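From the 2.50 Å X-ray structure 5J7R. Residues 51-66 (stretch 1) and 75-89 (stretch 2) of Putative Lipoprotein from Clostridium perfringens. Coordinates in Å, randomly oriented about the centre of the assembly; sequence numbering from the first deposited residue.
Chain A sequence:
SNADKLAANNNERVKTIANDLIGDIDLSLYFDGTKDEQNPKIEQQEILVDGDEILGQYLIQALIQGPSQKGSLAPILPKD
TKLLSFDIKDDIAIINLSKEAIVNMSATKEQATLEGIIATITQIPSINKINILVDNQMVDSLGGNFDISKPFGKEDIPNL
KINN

Stretch 1 51-66: GDEILGQYLIQALIQG
Stretch 2 (75-89) PILPKDTKLLSFDIK

From Gly51 the first stretch runs as a regular α-helix, phi near -60° and psi near -40°, with i+4 to i backbone hydrogen bonds of 2.8 to 3.1 Å from Leu55 N to Gly51 O through Gln65 N to Gln61 O. Gly66 then leaves helical space at phi/psi 91/172, where a CB would be jammed against the preceding carbonyl oxygen; these angles call for glycine. The second stretch starts extended at Pro75, passes through Ile76 (-110/-14) and Leu77 (-139/151), and makes a type I turn from Pro78 to Thr81. Thr81 closes that turn twice on Pro78 O, through its N at 3.1 Å and its OG1 at 2.8 Å (chi1 m). Strand 83-89 then runs back along the helix at 136° between N-to-C directions, with the axes 7.9 Å apart at closest approach. It is extended at Leu83 (-84/111) and from Ser85 to Lys89 (phi -165° to -105°, psi 104° to 158°), with Leu84 at -76/-44 the exception. The register follows from CA-CA distances: Glu53 to Asp87 6.0 Å, Gln57 to Phe86 5.7 Å, Gln61 to Leu83 6.9 Å, Ile64 to Leu77 5.8 Å and Leu63 to Ile76 7.3 Å. Together the stretches bury 884 Å².

Phe86 (chi1 t, chi2 83°) points toward the helix, and the rule for its site is space. Gly56 CA lies 3.7 Å from Phe86 CE2; an ideal CB on Gly56 would fall 2.4 Å from that same Phe86 CE2, a clash, so the bare glycine lets the ring sit against the helix backbone. Gln57 N and Gly56 C lie over one ring face, with Gln57 N 3.6 Å from Phe86 CD2. Ile60 (m, m) adds an apolar contact from its CG1 to Phe86 CE1 at 4.1 Å and another from its CG2 to Leu83 CD1 at 4.0 Å.

Leu83 (t, p) also points toward the helix. Leu83 CD2 lies 3.7 Å from Gln57 CG and 3.5 Å from Gln61 NE2, so the aliphatic part of Gln57 (t, t) can pack on leucine in a partly exposed position.

Ile64 (m, t) has the largest covered area, 115 Å². Its CB points sideways, but the branches reach into the bend of the second stretch: Ile64 CG1 is 3.8 Å from Leu77 CD1, Ile64 CD1 is 4.2 Å from Leu83 CB, and Ile64 CG2 is 3.3 Å from Thr81 O. Leu77 (m, t) points toward the helix. Nearby, Leu63 CD2 (m, t) meets Ile76 CD1 (p, t) at 4.0 Å, and water 3 bridges the backbones, donating to Ile64 O at 2.9 Å and Leu77 O at 2.8 Å.

The single direct hydrogen bond across the contact lies at the other end. Glu53 extends (m, t, chi3 163°) so that its OE1 accepts from Ile88 N at 2.8 Å and 171°, a carboxylate serving a strand amide. Water 1 donates to Glu53 OE1 at 2.9 Å and Ile88 O at 2.8 Å. Ile88 (m, t) points toward the helix, its CD1 3.7 Å from Asp52 CB.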

# COMPACT_ATOMS: atom_id res chain seq x y z
N GLY A 51 4.74 2.29 2.55
CA GLY A 51 4.03 1.28 1.75
C GLY A 51 4.83 0.15 1.15
O GLY A 51 4.41 -1.00 1.20
N ASP A 52 5.97 0.48 0.54
CA ASP A 52 6.83 -0.54 -0.05
C ASP A 52 7.34 -1.50 1.03
O ASP A 52 7.51 -2.69 0.74
CB ASP A 52 7.99 0.09 -0.85
CG ASP A 52 7.50 0.82 -2.10
OD1 ASP A 52 6.27 0.88 -2.33
OD2 ASP A 52 8.36 1.33 -2.87
N GLU A 53 7.59 -1.01 2.26
CA GLU A 53 8.04 -1.91 3.33
C GLU A 53 6.91 -2.81 3.78
O GLU A 53 7.15 -3.99 4.01
CB GLU A 53 8.61 -1.18 4.53
CG GLU A 53 9.92 -0.48 4.22
CD GLU A 53 10.61 0.11 5.45
OE1 GLU A 53 11.82 0.42 5.39
OE2 GLU A 53 9.94 0.25 6.50
N ILE A 54 5.70 -2.27 3.90
CA ILE A 54 4.59 -3.15 4.31
C ILE A 54 4.28 -4.17 3.22
O ILE A 54 3.95 -5.29 3.55
CB ILE A 54 3.31 -2.52 4.91
CG1 ILE A 54 2.47 -1.78 3.89
CG2 ILE A 54 3.70 -1.67 6.10
CD1 ILE A 54 1.12 -1.37 4.46
N LEU A 55 4.38 -3.79 1.95
CA LEU A 55 4.12 -4.71 0.84
C LEU A 55 5.20 -5.79 0.80
O LEU A 55 4.90 -6.98 0.72
CB LEU A 55 4.08 -3.98 -0.49
CG LEU A 55 3.79 -4.82 -1.73
CD1 LEU A 55 2.45 -5.53 -1.63
CD2 LEU A 55 3.83 -3.93 -2.96
N GLY A 56 6.46 -5.36 0.87
CA GLY A 56 7.59 -6.29 0.87
C GLY A 56 7.47 -7.26 2.02
O GLY A 56 7.69 -8.46 1.87
N GLN A 57 7.11 -6.73 3.18
CA GLN A 57 6.97 -7.56 4.36
C GLN A 57 5.89 -8.61 4.15
O GLN A 57 6.05 -9.75 4.53
CB GLN A 57 6.68 -6.67 5.58
CG GLN A 57 6.42 -7.41 6.86
CD GLN A 57 6.39 -6.48 8.07
OE1 GLN A 57 7.17 -5.52 8.15
NE2 GLN A 57 5.55 -6.80 9.04
N TYR A 58 4.78 -8.21 3.53
CA TYR A 58 3.68 -9.11 3.25
C TYR A 58 4.14 -10.23 2.29
O TYR A 58 3.85 -11.40 2.51
CB TYR A 58 2.51 -8.34 2.64
CG TYR A 58 1.28 -9.16 2.41
CD1 TYR A 58 0.34 -9.33 3.42
CD2 TYR A 58 1.06 -9.78 1.19
CE1 TYR A 58 -0.80 -10.09 3.22
CE2 TYR A 58 -0.08 -10.55 0.98
CZ TYR A 58 -1.00 -10.70 2.00
OH TYR A 58 -2.12 -11.45 1.81
N LEU A 59 4.86 -9.84 1.23
CA LEU A 59 5.40 -10.79 0.25
C LEU A 59 6.32 -11.82 0.89
O LEU A 59 6.18 -13.01 0.61
CB LEU A 59 6.14 -10.06 -0.89
CG LEU A 59 5.29 -9.18 -1.81
CD1 LEU A 59 6.16 -8.41 -2.78
CD2 LEU A 59 4.28 -10.03 -2.55
N ILE A 60 7.26 -11.38 1.73
CA ILE A 60 8.16 -12.33 2.39
C ILE A 60 7.36 -13.26 3.29
O ILE A 60 7.69 -14.44 3.42
CB ILE A 60 9.27 -11.64 3.23
CG1 ILE A 60 10.17 -10.78 2.34
CG2 ILE A 60 10.14 -12.67 3.97
CD1 ILE A 60 10.88 -11.54 1.24
N GLN A 61 6.30 -12.73 3.90
CA GLN A 61 5.48 -13.54 4.81
C GLN A 61 4.79 -14.57 3.98
O GLN A 61 4.61 -15.70 4.41
CB GLN A 61 4.36 -12.73 5.50
CG GLN A 61 4.11 -13.14 6.95
CD GLN A 61 5.21 -12.75 7.93
OE1 GLN A 61 5.78 -13.63 8.58
NE2 GLN A 61 5.52 -11.46 8.04
N ALA A 62 4.36 -14.16 2.79
CA ALA A 62 3.66 -15.05 1.88
C ALA A 62 4.57 -16.18 1.38
O ALA A 62 4.11 -17.30 1.22
CB ALA A 62 3.06 -14.28 0.71
N LEU A 63 5.84 -15.88 1.15
CA LEU A 63 6.81 -16.90 0.72
C LEU A 63 7.03 -17.93 1.82
O LEU A 63 7.12 -19.12 1.55
CB LEU A 63 8.16 -16.27 0.31
CG LEU A 63 8.19 -15.39 -0.92
CD1 LEU A 63 9.56 -14.76 -1.10
CD2 LEU A 63 7.81 -16.17 -2.17
N ILE A 64 7.12 -17.47 3.06
CA ILE A 64 7.32 -18.34 4.22
C ILE A 64 6.12 -19.27 4.41
O ILE A 64 6.29 -20.42 4.78
CB ILE A 64 7.57 -17.53 5.51
CG1 ILE A 64 8.92 -16.81 5.41
CG2 ILE A 64 7.59 -18.45 6.73
CD1 ILE A 64 9.17 -15.80 6.51
N GLN A 65 4.91 -18.76 4.18
CA GLN A 65 3.71 -19.60 4.30
C GLN A 65 3.74 -20.76 3.31
O GLN A 65 3.11 -21.79 3.55
CB GLN A 65 2.43 -18.77 4.12
CG GLN A 65 2.18 -17.79 5.26
CD GLN A 65 1.00 -16.87 5.00
OE1 GLN A 65 0.17 -17.14 4.14
NE2 GLN A 65 0.92 -15.77 5.76
N GLY A 66 4.47 -20.59 2.20
CA GLY A 66 4.60 -21.63 1.20
C GLY A 66 3.58 -21.61 0.08
O GLY A 66 2.61 -20.84 0.12
N PRO A 75 8.22 -25.39 -1.40
CA PRO A 75 8.63 -24.22 -0.62
C PRO A 75 10.11 -23.86 -0.82
O PRO A 75 10.92 -24.72 -1.22
CB PRO A 75 8.38 -24.65 0.83
CG PRO A 75 8.36 -26.14 0.80
CD PRO A 75 7.77 -26.50 -0.53
N ILE A 76 10.43 -22.60 -0.54
CA ILE A 76 11.80 -22.07 -0.66
C ILE A 76 12.45 -21.76 0.70
O ILE A 76 13.66 -21.55 0.77
CB ILE A 76 11.88 -20.83 -1.58
CG1 ILE A 76 11.00 -19.68 -1.07
CG2 ILE A 76 11.48 -21.22 -3.00
CD1 ILE A 76 11.14 -18.42 -1.88
N LEU A 77 11.64 -21.71 1.76
CA LEU A 77 12.12 -21.46 3.12
C LEU A 77 11.37 -22.40 4.06
O LEU A 77 10.24 -22.77 3.76
CB LEU A 77 11.85 -20.01 3.56
CG LEU A 77 12.62 -18.87 2.90
CD1 LEU A 77 12.04 -17.52 3.30
CD2 LEU A 77 14.10 -18.95 3.24
N PRO A 78 12.00 -22.79 5.18
CA PRO A 78 11.30 -23.65 6.15
C PRO A 78 10.02 -23.01 6.67
O PRO A 78 9.96 -21.79 6.85
CB PRO A 78 12.32 -23.80 7.28
CG PRO A 78 13.63 -23.67 6.59
CD PRO A 78 13.41 -22.62 5.54
N LYS A 79 9.00 -23.82 6.92
CA LYS A 79 7.70 -23.33 7.37
C LYS A 79 7.76 -22.63 8.74
O LYS A 79 7.04 -21.65 8.97
CB LYS A 79 6.65 -24.44 7.34
CG LYS A 79 5.24 -23.91 7.63
CD LYS A 79 4.17 -24.60 6.79
CE LYS A 79 2.76 -24.27 7.24
NZ LYS A 79 1.74 -25.05 6.50
N ASP A 80 8.62 -23.12 9.62
CA ASP A 80 8.78 -22.53 10.96
C ASP A 80 9.59 -21.21 10.96
O ASP A 80 9.72 -20.58 12.01
CB ASP A 80 9.34 -23.53 11.99
CG ASP A 80 10.68 -24.13 11.59
OD1 ASP A 80 11.19 -23.84 10.48
OD2 ASP A 80 11.22 -24.94 12.38
N THR A 81 10.12 -20.81 9.80
CA THR A 81 10.87 -19.55 9.68
C THR A 81 9.97 -18.39 10.07
O THR A 81 8.77 -18.41 9.81
CB THR A 81 11.37 -19.30 8.23
OG1 THR A 81 12.19 -20.39 7.81
CG2 THR A 81 12.17 -18.00 8.12
N LYS A 82 10.56 -17.39 10.68
CA LYS A 82 9.82 -16.23 11.12
C LYS A 82 10.50 -14.98 10.65
O LYS A 82 11.72 -14.87 10.72
CB LYS A 82 9.77 -16.22 12.64
CG LYS A 82 9.05 -17.43 13.24
CD LYS A 82 9.01 -17.35 14.75
CE LYS A 82 8.62 -18.65 15.42
NZ LYS A 82 8.41 -18.50 16.89
N LEU A 83 9.70 -14.03 10.16
CA LEU A 83 10.23 -12.76 9.70
C LEU A 83 10.37 -11.83 10.92
O LEU A 83 9.38 -11.42 11.51
CB LEU A 83 9.30 -12.15 8.65
CG LEU A 83 9.72 -10.81 8.06
CD1 LEU A 83 11.06 -10.89 7.38
CD2 LEU A 83 8.67 -10.37 7.08
N LEU A 84 11.61 -11.53 11.31
CA LEU A 84 11.86 -10.66 12.46
C LEU A 84 11.60 -9.21 12.11
O LEU A 84 10.98 -8.48 12.88
CB LEU A 84 13.28 -10.85 12.98
CG LEU A 84 13.61 -12.27 13.48
CD1 LEU A 84 15.08 -12.34 13.86
CD2 LEU A 84 12.73 -12.69 14.65
N SER A 85 12.07 -8.80 10.94
CA SER A 85 11.86 -7.43 10.48
C SER A 85 12.18 -7.31 8.99
O SER A 85 12.92 -8.12 8.43
CB SER A 85 12.73 -6.43 11.25
OG SER A 85 14.11 -6.64 10.99
N PHE A 86 11.60 -6.28 8.38
CA PHE A 86 11.81 -6.00 6.98
C PHE A 86 11.98 -4.50 6.83
O PHE A 86 11.11 -3.74 7.26
CB PHE A 86 10.65 -6.52 6.15
CG PHE A 86 10.83 -6.30 4.69
CD1 PHE A 86 11.57 -7.18 3.91
CD2 PHE A 86 10.27 -5.20 4.09
CE1 PHE A 86 11.73 -6.95 2.55
CE2 PHE A 86 10.45 -4.96 2.74
CZ PHE A 86 11.17 -5.83 1.96
N ASP A 87 13.09 -4.07 6.24
CA ASP A 87 13.37 -2.65 6.06
C ASP A 87 14.00 -2.40 4.70
O ASP A 87 14.69 -3.24 4.17
CB ASP A 87 14.33 -2.17 7.17
CG ASP A 87 13.71 -2.26 8.58
OD1 ASP A 87 12.65 -1.63 8.84
OD2 ASP A 87 14.33 -2.88 9.46
N ILE A 88 13.73 -1.23 4.13
CA ILE A 88 14.27 -0.84 2.83
C ILE A 88 15.23 0.34 2.99
O ILE A 88 14.81 1.45 3.30
CB ILE A 88 13.15 -0.46 1.83
CG1 ILE A 88 12.27 -1.69 1.52
CG2 ILE A 88 13.74 0.07 0.52
CD1 ILE A 88 11.04 -1.39 0.69
N LYS A 89 16.52 0.08 2.82
CA LYS A 89 17.55 1.12 2.90
C LYS A 89 18.00 1.43 1.49
O LYS A 89 18.73 0.65 0.89
CB LYS A 89 18.72 0.68 3.77
CG LYS A 89 18.31 0.61 5.24
CD LYS A 89 19.49 0.35 6.17
CE LYS A 89 19.09 0.14 7.62
NZ LYS A 89 20.23 -0.29 8.47
O HOH W 1 12.25 2.51 3.44
O HOH W 2 6.92 -16.00 9.12
O HOH W 3 7.54 -22.47 3.07